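Local coordinates for protein probable endonuclease 4 (Thermotoga maritima, PDB 4HNO) that probably repairs DNA by cleaving the phosphodiester backbone at apurinic or apyrimidinic sites, using a cluster of bound metal ions, at residues C71-L76 with E92-E97; I178-C183 with Y190-K195; I217-S222 with A247-F252. One frame throughout, in Å; residues are numbered along the deposited sequence. Where two conformers were deposited one is given.

Interaction 1. Residues C71-L76 with E92-E97. With ZN (zinc ion), chain B.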
loop_
_atom_site.group_PDB
_atom_site.type_symbol
_atom_site.label_atom_id
_atom_site.label_comp_id
_atom_site.label_asym_id
_atom_site.label_seq_id
_atom_site.Cartn_x
_atom_site.Cartn_y
_atom_site.Cartn_z
ATOM N N CYS A 71 -2.502 -3.861 6.360
ATOM C CA CYS A 71 -3.396 -2.775 6.696
ATOM C C CYS A 71 -2.956 -1.509 5.975
ATOM O O CYS A 71 -1.764 -1.282 5.780
ATOM C CB CYS A 71 -3.455 -2.482 8.191
ATOM S SG CYS A 71 -4.547 -3.550 9.151
ATOM N N HIS A 72 -3.918 -0.692 5.582
ATOM C CA HIS A 72 -3.678 0.672 5.098
ATOM C C HIS A 72 -4.116 1.633 6.192
ATOM O O HIS A 72 -5.195 1.515 6.734
ATOM C CB HIS A 72 -4.477 0.958 3.825
ATOM C CG HIS A 72 -3.985 2.134 3.028
ATOM N ND1 HIS A 72 -3.930 3.421 3.509
ATOM C CD2 HIS A 72 -3.531 2.198 1.753
ATOM C CE1 HIS A 72 -3.451 4.221 2.559
ATOM N NE2 HIS A 72 -3.204 3.505 1.474
ATOM N N SER A 73 -3.250 2.583 6.513
ATOM C CA SER A 73 -3.466 3.582 7.532
ATOM C C SER A 73 -4.559 4.523 7.086
ATOM O O SER A 73 -4.816 4.692 5.893
ATOM C CB SER A 73 -2.134 4.304 7.748
ATOM O OG SER A 73 -2.177 5.357 8.659
ATOM N N GLY A 74 -5.208 5.147 8.052
ATOM C CA GLY A 74 -6.317 6.030 7.780
ATOM C C GLY A 74 -5.939 7.321 7.099
ATOM O O GLY A 74 -4.846 7.870 7.274
ATOM N N TYR A 75 -6.959 7.822 6.402
ATOM C CA TYR A 75 -6.917 9.009 5.554
ATOM C C TYR A 75 -6.529 10.328 6.245
ATOM O O TYR A 75 -6.067 11.261 5.595
ATOM C CB TYR A 75 -8.263 9.130 4.794
ATOM C CG TYR A 75 -9.520 9.593 5.534
ATOM C CD1 TYR A 75 -10.137 10.786 5.174
ATOM C CD2 TYR A 75 -10.141 8.818 6.526
ATOM C CE1 TYR A 75 -11.298 11.223 5.791
ATOM C CE2 TYR A 75 -11.315 9.258 7.156
ATOM C CZ TYR A 75 -11.881 10.460 6.782
ATOM O OH TYR A 75 -13.038 10.898 7.390
ATOM N N LEU A 76 -6.699 10.380 7.557
ATOM C CA LEU A 76 -6.463 11.597 8.371
ATOM C C LEU A 76 -5.012 11.805 8.774
ATOM O O LEU A 76 -4.583 12.925 9.011
ATOM C CB LEU A 76 -7.268 11.526 9.688
ATOM C CG LEU A 76 -8.772 11.339 9.663
ATOM C CD1 LEU A 76 -9.319 11.697 11.033
ATOM C CD2 LEU A 76 -9.378 12.172 8.571
ATOM N N GLU A 92 -0.324 9.785 17.488
ATOM C CA GLU A 92 -1.030 8.939 18.434
ATOM C C GLU A 92 -1.966 7.966 17.737
ATOM O O GLU A 92 -2.095 6.820 18.159
ATOM C CB GLU A 92 -1.760 9.768 19.486
ATOM C CG GLU A 92 -0.808 10.542 20.392
ATOM C CD GLU A 92 0.209 9.665 21.104
ATOM O OE1 GLU A 92 -0.188 8.609 21.642
ATOM O OE2 GLU A 92 1.421 10.011 21.079
ATOM N N LEU A 93 -2.627 8.401 16.672
ATOM C CA LEU A 93 -3.506 7.490 15.963
ATOM C C LEU A 93 -2.695 6.422 15.229
ATOM O O LEU A 93 -3.106 5.271 15.169
ATOM C CB LEU A 93 -4.449 8.234 15.013
ATOM C CG LEU A 93 -5.472 7.350 14.298
ATOM C CD1 LEU A 93 -6.328 6.561 15.254
ATOM C CD2 LEU A 93 -6.319 8.208 13.376
ATOM N N LEU A 94 -1.531 6.791 14.694
ATOM C CA LEU A 94 -0.697 5.787 14.035
ATOM C C LEU A 94 -0.202 4.743 15.037
ATOM O O LEU A 94 -0.162 3.559 14.705
ATOM C CB LEU A 94 0.445 6.476 13.301
ATOM C CG LEU A 94 1.239 5.591 12.351
ATOM C CD1 LEU A 94 0.392 4.951 11.302
ATOM C CD2 LEU A 94 2.337 6.416 11.685
ATOM N N LYS A 95 0.143 5.156 16.256
ATOM C CA LYS A 95 0.489 4.180 17.285
ATOM C C LYS A 95 -0.673 3.218 17.520
ATOM O O LYS A 95 -0.475 2.010 17.641
ATOM C CB LYS A 95 0.851 4.844 18.613
ATOM C CG LYS A 95 2.161 5.588 18.693
ATOM C CD LYS A 95 2.314 6.356 20.014
ATOM C CE LYS A 95 3.549 7.197 20.052
ATOM N NZ LYS A 95 3.553 8.056 21.257
ATOM N N LYS A 96 -1.888 3.759 17.626
ATOM C CA LYS A 96 -3.061 2.911 17.789
ATOM C C LYS A 96 -3.240 1.961 16.597
ATOM O O LYS A 96 -3.535 0.793 16.784
ATOM C CB LYS A 96 -4.302 3.781 18.014
ATOM C CG LYS A 96 -5.627 3.054 17.900
ATOM C CD LYS A 96 -5.840 1.831 18.778
ATOM C CE LYS A 96 -5.784 2.091 20.262
ATOM N NZ LYS A 96 -6.822 3.066 20.679
ATOM N N GLU A 97 -3.033 2.459 15.375
ATOM C CA GLU A 97 -3.145 1.563 14.226
ATOM C C GLU A 97 -2.112 0.445 14.282
ATOM O O GLU A 97 -2.432 -0.689 13.928
ATOM C CB GLU A 97 -3.010 2.360 12.932
ATOM C CG GLU A 97 -4.172 3.283 12.671
ATOM C CD GLU A 97 -4.024 4.014 11.313
ATOM O OE1 GLU A 97 -5.035 4.501 10.791
ATOM O OE2 GLU A 97 -2.870 4.084 10.819
HETATM ZN ZN ZN B . -2.480 4.296 -0.275
HETATM O O HOH W 1 -3.396 3.775 -1.879
#
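In the beta-alpha-beta unit made by strand 69-72, helix 84-104 and strand 108-115 of the TIM barrel, the carboxylate of E97 on the helix grips S73 and G74, the first two residues beyond the strand's end. Its two oxygens divide the work. OE2 offers its syn lone pair to the hydroxyl of S73, with OG at 2.6 Å, while OE1 takes the amide N of G74 at 2.8 Å, also on the syn side and 17° out of the carboxylate plane. Glutamate suits this place because its chain, extended beyond CG, carries a flat two-oxygen group from the helix across to the loop. S73 supplies a short donor, and G74, with no side chain, lets OE1 come within 3.6 Å of its CA. A methyl of L94, CD1, lies 3.7 Å from S73 OG and gives the hydroxyl an apolar neighbour. The chain held here also serves the metal. H72 binds zinc through NE2, and its ND1 donates to S73 O at 2.8 Å, in the ring plane of the histidine and on a carbonyl lone pair; H112 and E147 bind the same ion. E97 OE1 accepts a further bond from H37. Several donors thus meet the buried carboxylate, which would favour its charged form. Through the S73-G74 peptide, whose N-H it holds and whose carbonyl takes H72 ND1, it probably helps to fix the imidazole's rotation.

Interaction 2. Residues I178-C183 with Y190-K195. With MN (manganese (II) ion), chain E; EDO (1,2-ethanediol), chain J.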
loop_
_atom_site.group_PDB
_atom_site.type_symbol
_atom_site.label_atom_id
_atom_site.label_comp_id
_atom_site.label_asym_id
_atom_site.label_seq_id
_atom_site.Cartn_x
_atom_site.Cartn_y
_atom_site.Cartn_z
ATOM N N ILE A 178 8.501 -0.656 1.747
ATOM C CA ILE A 178 7.948 0.114 0.654
ATOM C C ILE A 178 6.777 -0.609 0.000
ATOM O O ILE A 178 6.789 -1.829 -0.194
ATOM C CB ILE A 178 9.078 0.374 -0.392
ATOM C CG1 ILE A 178 10.286 1.085 0.229
ATOM C CG2 ILE A 178 8.570 1.093 -1.634
ATOM C CD1 ILE A 178 10.002 2.470 0.715
ATOM N N THR A 179 5.792 0.194 -0.402
ATOM C CA THR A 179 4.705 -0.210 -1.292
ATOM C C THR A 179 4.796 0.629 -2.559
ATOM O O THR A 179 4.924 1.848 -2.479
ATOM C CB THR A 179 3.359 0.040 -0.639
ATOM O OG1 THR A 179 3.266 -0.825 0.494
ATOM C CG2 THR A 179 2.188 -0.202 -1.588
ATOM N N TYR A 180 4.689 -0.038 -3.705
ATOM C CA TYR A 180 4.666 0.676 -4.977
ATOM C C TYR A 180 3.252 0.651 -5.546
ATOM O O TYR A 180 2.702 -0.425 -5.810
ATOM C CB TYR A 180 5.636 0.037 -5.995
ATOM C CG TYR A 180 5.631 0.833 -7.269
ATOM C CD1 TYR A 180 6.248 2.074 -7.324
ATOM C CD2 TYR A 180 4.963 0.391 -8.407
ATOM C CE1 TYR A 180 6.206 2.854 -8.454
ATOM C CE2 TYR A 180 4.939 1.162 -9.566
ATOM C CZ TYR A 180 5.551 2.403 -9.566
ATOM O OH TYR A 180 5.530 3.208 -10.677
ATOM N N ASP A 181 2.658 1.833 -5.719
ATOM C CA ASP A 181 1.339 1.984 -6.313
ATOM C C ASP A 181 1.520 2.376 -7.787
ATOM O O ASP A 181 2.132 3.402 -8.106
ATOM C CB ASP A 181 0.539 3.035 -5.539
ATOM C CG ASP A 181 -0.884 3.196 -6.028
ATOM O OD1 ASP A 181 -1.825 3.128 -5.192
ATOM O OD2 ASP A 181 -1.080 3.382 -7.252
ATOM N N THR A 182 1.028 1.521 -8.672
ATOM C CA THR A 182 1.246 1.724 -10.097
ATOM C C THR A 182 0.558 2.973 -10.641
ATOM O O THR A 182 1.063 3.562 -11.596
ATOM C CB THR A 182 0.812 0.487 -10.899
ATOM O OG1 THR A 182 -0.559 0.194 -10.695
ATOM C CG2 THR A 182 1.616 -0.732 -10.526
ATOM N N CYS A 183 -0.596 3.342 -10.106
ATOM C CA CYS A 183 -1.279 4.553 -10.576
ATOM C C CYS A 183 -0.540 5.786 -10.095
ATOM O O CYS A 183 -0.244 6.702 -10.868
ATOM C CB CYS A 183 -2.738 4.565 -10.139
ATOM S SG CYS A 183 -3.646 6.023 -10.701
ATOM N N TYR A 190 6.590 7.232 -13.754
ATOM C CA TYR A 190 7.124 5.883 -13.760
ATOM C C TYR A 190 6.363 5.073 -14.793
ATOM O O TYR A 190 5.234 4.619 -14.552
ATOM C CB TYR A 190 7.048 5.239 -12.380
ATOM C CG TYR A 190 7.984 5.854 -11.368
ATOM C CD1 TYR A 190 7.537 6.777 -10.432
ATOM C CD2 TYR A 190 9.315 5.501 -11.333
ATOM C CE1 TYR A 190 8.404 7.314 -9.487
ATOM C CE2 TYR A 190 10.180 6.023 -10.403
ATOM C CZ TYR A 190 9.723 6.929 -9.475
ATOM O OH TYR A 190 10.577 7.473 -8.542
ATOM N N ASP A 191 6.975 4.941 -15.966
ATOM C CA ASP A 191 6.300 4.377 -17.127
ATOM C C ASP A 191 6.501 2.876 -17.191
ATOM O O ASP A 191 7.407 2.370 -17.845
ATOM C CB ASP A 191 6.808 5.033 -18.398
ATOM C CG ASP A 191 6.054 4.595 -19.623
ATOM O OD1 ASP A 191 5.087 3.820 -19.458
ATOM O OD2 ASP A 191 6.430 5.025 -20.735
ATOM N N ILE A 192 5.619 2.151 -16.518
ATOM C CA ILE A 192 5.678 0.697 -16.484
ATOM C C ILE A 192 5.097 0.046 -17.743
ATOM O O ILE A 192 5.007 -1.178 -17.815
ATOM C CB ILE A 192 4.979 0.113 -15.221
ATOM C CG1 ILE A 192 3.484 0.485 -15.165
ATOM C CG2 ILE A 192 5.727 0.525 -13.967
ATOM C CD1 ILE A 192 2.723 -0.307 -14.126
ATOM N N THR A 193 4.707 0.856 -18.727
ATOM C CA THR A 193 4.144 0.319 -19.964
ATOM C C THR A 193 5.215 -0.078 -20.959
ATOM O O THR A 193 4.900 -0.686 -21.988
ATOM C CB THR A 193 3.165 1.295 -20.676
ATOM O OG1 THR A 193 3.874 2.376 -21.305
ATOM C CG2 THR A 193 2.117 1.807 -19.718
ATOM N N LYS A 194 6.464 0.257 -20.668
ATOM C CA LYS A 194 7.587 -0.104 -21.513
ATOM C C LYS A 194 8.577 -0.915 -20.670
ATOM O O LYS A 194 8.820 -0.606 -19.509
ATOM C CB LYS A 194 8.268 1.152 -22.094
ATOM C CG LYS A 194 7.362 1.965 -23.027
ATOM C CD LYS A 194 8.111 3.069 -23.772
ATOM C CE LYS A 194 8.668 2.589 -25.119
ATOM N NZ LYS A 194 9.477 3.638 -25.827
ATOM N N LYS A 195 9.165 -1.949 -21.258
ATOM C CA LYS A 195 10.052 -2.799 -20.480
ATOM C C LYS A 195 11.229 -1.997 -19.908
ATOM O O LYS A 195 11.665 -2.266 -18.784
ATOM C CB LYS A 195 10.533 -4.016 -21.284
ATOM C CG LYS A 195 11.361 -3.693 -22.504
ATOM C CD LYS A 195 11.844 -4.969 -23.186
ATOM C CE LYS A 195 12.528 -4.664 -24.505
ATOM N NZ LYS A 195 13.718 -3.793 -24.324
HETATM MN MN MN E . -2.329 2.852 -3.224
HETATM C C1 EDO J . 3.084 5.776 -21.812
HETATM O O1 EDO J . 2.310 4.653 -22.257
HETATM C C2 EDO J . 4.131 6.141 -22.861
HETATM O O2 EDO J . 5.077 5.068 -23.032
HETATM O O HOH W 2 3.722 2.949 -12.657
HETATM O O HOH W 1 -3.396 3.775 -1.879
#
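Y180 and I192 give up the most surface in this contact, with Y190 third. Y180 stands on strand 176-181, and because CG lies anti to its backbone N (chi1 -178°) the ring reaches out to the loop that follows helix 182-187. The phenol ends against Y190: OH is 3.1 Å from Y190 CB, a close approach in which the methylene lies at the edge of the Y180 ring, near its plane. I192 adds a contact of carbon alone: its CD1 lies 3.8 Å from T182 CG2, the two side chains crossing at about a right angle. A branched aliphatic residue fits here, facing the threonine methyl while V198, L201 and F249 pack round it. T182 suits its place by being two-sided, its methyl turned to I192 and its OG1 bonded to N220 and H218. Y190 OH finds E204 and L160. D181, between Y180 and T182 in the chain, binds manganese. No direct hydrogen bond joins the segments, but water 2 ties strand end to loop: it takes the proton of Y180 OH at 2.7 Å and gives its own two to T182 O and Y190 O, each 2.9 Å away. A hydroxyl and two carbonyls pressed among carbons are thereby satisfied, with the apolar meeting of T182 and I192 beside them.

Interaction 3. Residues I217-S222 with A247-F252. With MN (manganese (II) ion), chain E.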
loop_
_atom_site.group_PDB
_atom_site.type_symbol
_atom_site.label_atom_id
_atom_site.label_comp_id
_atom_site.label_asym_id
_atom_site.label_seq_id
_atom_site.Cartn_x
_atom_site.Cartn_y
_atom_site.Cartn_z
ATOM N N ILE A 217 2.610 -4.301 -3.950
ATOM C CA ILE A 217 2.277 -3.454 -5.091
ATOM C C ILE A 217 0.788 -3.180 -5.020
ATOM O O ILE A 217 -0.016 -4.099 -4.860
ATOM C CB ILE A 217 2.661 -4.145 -6.404
ATOM C CG1 ILE A 217 4.184 -4.199 -6.519
ATOM C CG2 ILE A 217 2.036 -3.425 -7.612
ATOM C CD1 ILE A 217 4.686 -5.170 -7.558
ATOM N N HIS A 218 0.425 -1.897 -5.122
ATOM C CA HIS A 218 -0.958 -1.527 -5.329
ATOM C C HIS A 218 -1.170 -1.488 -6.838
ATOM O O HIS A 218 -0.570 -0.667 -7.546
ATOM C CB HIS A 218 -1.302 -0.186 -4.711
ATOM C CG HIS A 218 -1.362 -0.207 -3.227
ATOM N ND1 HIS A 218 -1.400 0.956 -2.490
ATOM C CD2 HIS A 218 -1.452 -1.244 -2.361
ATOM C CE1 HIS A 218 -1.509 0.612 -1.222
ATOM N NE2 HIS A 218 -1.540 -0.712 -1.114
ATOM N N LEU A 219 -1.975 -2.422 -7.314
ATOM C CA LEU A 219 -2.167 -2.665 -8.731
ATOM C C LEU A 219 -3.408 -1.906 -9.172
ATOM O O LEU A 219 -4.540 -2.347 -9.002
ATOM C CB LEU A 219 -2.302 -4.169 -8.985
ATOM C CG LEU A 219 -2.065 -4.525 -10.445
ATOM C CD1 LEU A 219 -0.567 -4.493 -10.776
ATOM C CD2 LEU A 219 -2.679 -5.874 -10.785
ATOM N N ASN A 220 -3.156 -0.727 -9.734
ATOM C CA ASN A 220 -4.193 0.210 -10.142
ATOM C C ASN A 220 -3.898 0.710 -11.556
ATOM O O ASN A 220 -2.791 1.170 -11.827
ATOM C CB ASN A 220 -4.177 1.438 -9.222
ATOM C CG ASN A 220 -4.549 1.092 -7.790
ATOM O OD1 ASN A 220 -5.521 0.368 -7.563
ATOM N ND2 ASN A 220 -3.786 1.625 -6.846
ATOM N N ASP A 221 -4.874 0.625 -12.455
ATOM C CA ASP A 221 -4.728 1.358 -13.705
ATOM C C ASP A 221 -4.973 2.844 -13.369
ATOM O O ASP A 221 -5.275 3.207 -12.222
ATOM C CB ASP A 221 -5.683 0.774 -14.767
ATOM C CG ASP A 221 -5.173 0.912 -16.201
ATOM O OD1 ASP A 221 -4.515 1.923 -16.503
ATOM O OD2 ASP A 221 -5.481 -0.001 -17.024
ATOM N N SER A 222 -4.838 3.693 -14.377
ATOM C CA SER A 222 -5.025 5.124 -14.221
ATOM C C SER A 222 -6.059 5.667 -15.194
ATOM O O SER A 222 -6.061 5.318 -16.372
ATOM C CB SER A 222 -3.718 5.882 -14.429
ATOM O OG SER A 222 -3.976 7.263 -14.227
ATOM N N ALA A 247 0.756 -6.120 -19.156
ATOM C CA ALA A 247 1.458 -7.310 -19.620
ATOM C C ALA A 247 2.968 -7.131 -19.505
ATOM O O ALA A 247 3.664 -8.052 -19.135
ATOM C CB ALA A 247 1.057 -7.626 -21.048
ATOM N N VAL A 248 3.480 -5.950 -19.841
ATOM C CA VAL A 248 4.899 -5.674 -19.678
ATOM C C VAL A 248 5.304 -5.768 -18.200
ATOM O O VAL A 248 6.248 -6.460 -17.834
ATOM C CB VAL A 248 5.248 -4.288 -20.255
ATOM C CG1 VAL A 248 6.670 -3.900 -19.908
ATOM C CG2 VAL A 248 5.039 -4.280 -21.771
ATOM N N PHE A 249 4.560 -5.095 -17.341
ATOM C CA PHE A 249 4.865 -5.085 -15.905
ATOM C C PHE A 249 4.852 -6.498 -15.322
ATOM O O PHE A 249 5.759 -6.867 -14.587
ATOM C CB PHE A 249 3.809 -4.213 -15.244
ATOM C CG PHE A 249 4.027 -3.932 -13.779
ATOM C CD1 PHE A 249 5.127 -3.217 -13.336
ATOM C CD2 PHE A 249 3.048 -4.268 -12.858
ATOM C CE1 PHE A 249 5.271 -2.878 -12.000
ATOM C CE2 PHE A 249 3.193 -3.925 -11.526
ATOM C CZ PHE A 249 4.302 -3.224 -11.109
ATOM N N PHE A 250 3.844 -7.284 -15.678
ATOM C CA PHE A 250 3.675 -8.619 -15.132
ATOM C C PHE A 250 4.767 -9.574 -15.576
ATOM O O PHE A 250 4.960 -10.624 -14.963
ATOM C CB PHE A 250 2.353 -9.236 -15.588
ATOM C CG PHE A 250 1.104 -8.545 -15.090
ATOM C CD1 PHE A 250 1.100 -7.706 -13.995
ATOM C CD2 PHE A 250 -0.091 -8.788 -15.749
ATOM C CE1 PHE A 250 -0.087 -7.130 -13.575
ATOM C CE2 PHE A 250 -1.262 -8.209 -15.336
ATOM C CZ PHE A 250 -1.266 -7.380 -14.250
ATOM N N SER A 251 5.450 -9.247 -16.667
ATOM C CA SER A 251 6.428 -10.163 -17.244
ATOM C C SER A 251 7.702 -10.279 -16.418
ATOM O O SER A 251 8.470 -11.213 -16.612
ATOM C CB SER A 251 6.762 -9.757 -18.682
ATOM O OG SER A 251 7.584 -8.610 -18.735
ATOM N N PHE A 252 7.917 -9.359 -15.487
ATOM C CA PHE A 252 9.112 -9.379 -14.657
ATOM C C PHE A 252 8.914 -10.256 -13.445
ATOM O O PHE A 252 7.988 -10.059 -12.660
ATOM C CB PHE A 252 9.472 -7.956 -14.237
ATOM C CG PHE A 252 10.063 -7.149 -15.348
ATOM C CD1 PHE A 252 9.245 -6.591 -16.318
ATOM C CD2 PHE A 252 11.425 -6.984 -15.448
ATOM C CE1 PHE A 252 9.788 -5.867 -17.361
ATOM C CE2 PHE A 252 11.965 -6.253 -16.482
ATOM C CZ PHE A 252 11.145 -5.697 -17.439
HETATM MN MN MN E . -2.329 2.852 -3.224
HETATM O O HOH W 1 -3.396 3.775 -1.879
#
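The carbonyl oxygen of V248, just before F249 and F250 in the chain, whose rings meet I217 and L219, is gripped twice by S251: OG lies 2.7 Å away and the backbone N 3.1 Å. Serine is well placed here, since its short hydroxyl can turn back to a carbonyl of the preceding turn. The contact itself belongs to the TIM barrel, where residues of a strand alternate between the barrel's interior and its outer layer of helices. On strand 214-222, I217 points to helix 242-250 and L219 brings its methyl end to it, whereas H218 between them faces inward and binds manganese through ND1, with E147, D181 and E263 as fellow ligands. Aliphatic side chains thus serve the helix layer and an imidazole serves the metal. No hydrogen bond crosses between the segments; the join is made of methyl groups and ring carbons. F249, with CG anti to its backbone N (chi1 -173°), sends its ring toward the strand, where CZ lies 4.1 Å from I217 CD1. I217 CG2 comes equally near to F249 CE2, so both branches of the isoleucine are engaged. A flat, wide side chain suits this position, for its far end, CE2 and CZ, reaches both I217 and L219, while T182 and I192 adjoin it as well. F250 meets L219 alone on the strand, and also packs on V278 and I281 of helix 268-284. The leucine is the link between the two rings: L219 CD1 lies at the edge of each, 3.9 Å from F249 CE2 and 3.9 Å from F250 CE1, while its second methyl, CD2, is 4.0 Å from F250 CZ.

Overall arrangement
Interactions 1 and 3 join a barrel strand to a helix of the outer layer, and interaction 2 joins a strand end to the loop after helix 182-187; each sends one residue to the metal centre. Interactions 2 and 3 are neighbours, their centres 7 Å apart, on adjacent parallel strands; the backbone bond from H218 N to Y180 O, 2.8 Å, spans them, and D181 and H218 share manganese. Interaction 1 lies on the opposite side of the chain's centre, about 25 and 27 Å from the centres of the other two, yet H72 CD2 comes within 3.9 Å of H218 CE1. Water 1 joins both sides, lying 1.9 Å from zinc and 1.9 Å from manganese, and E147 binds both ions as well.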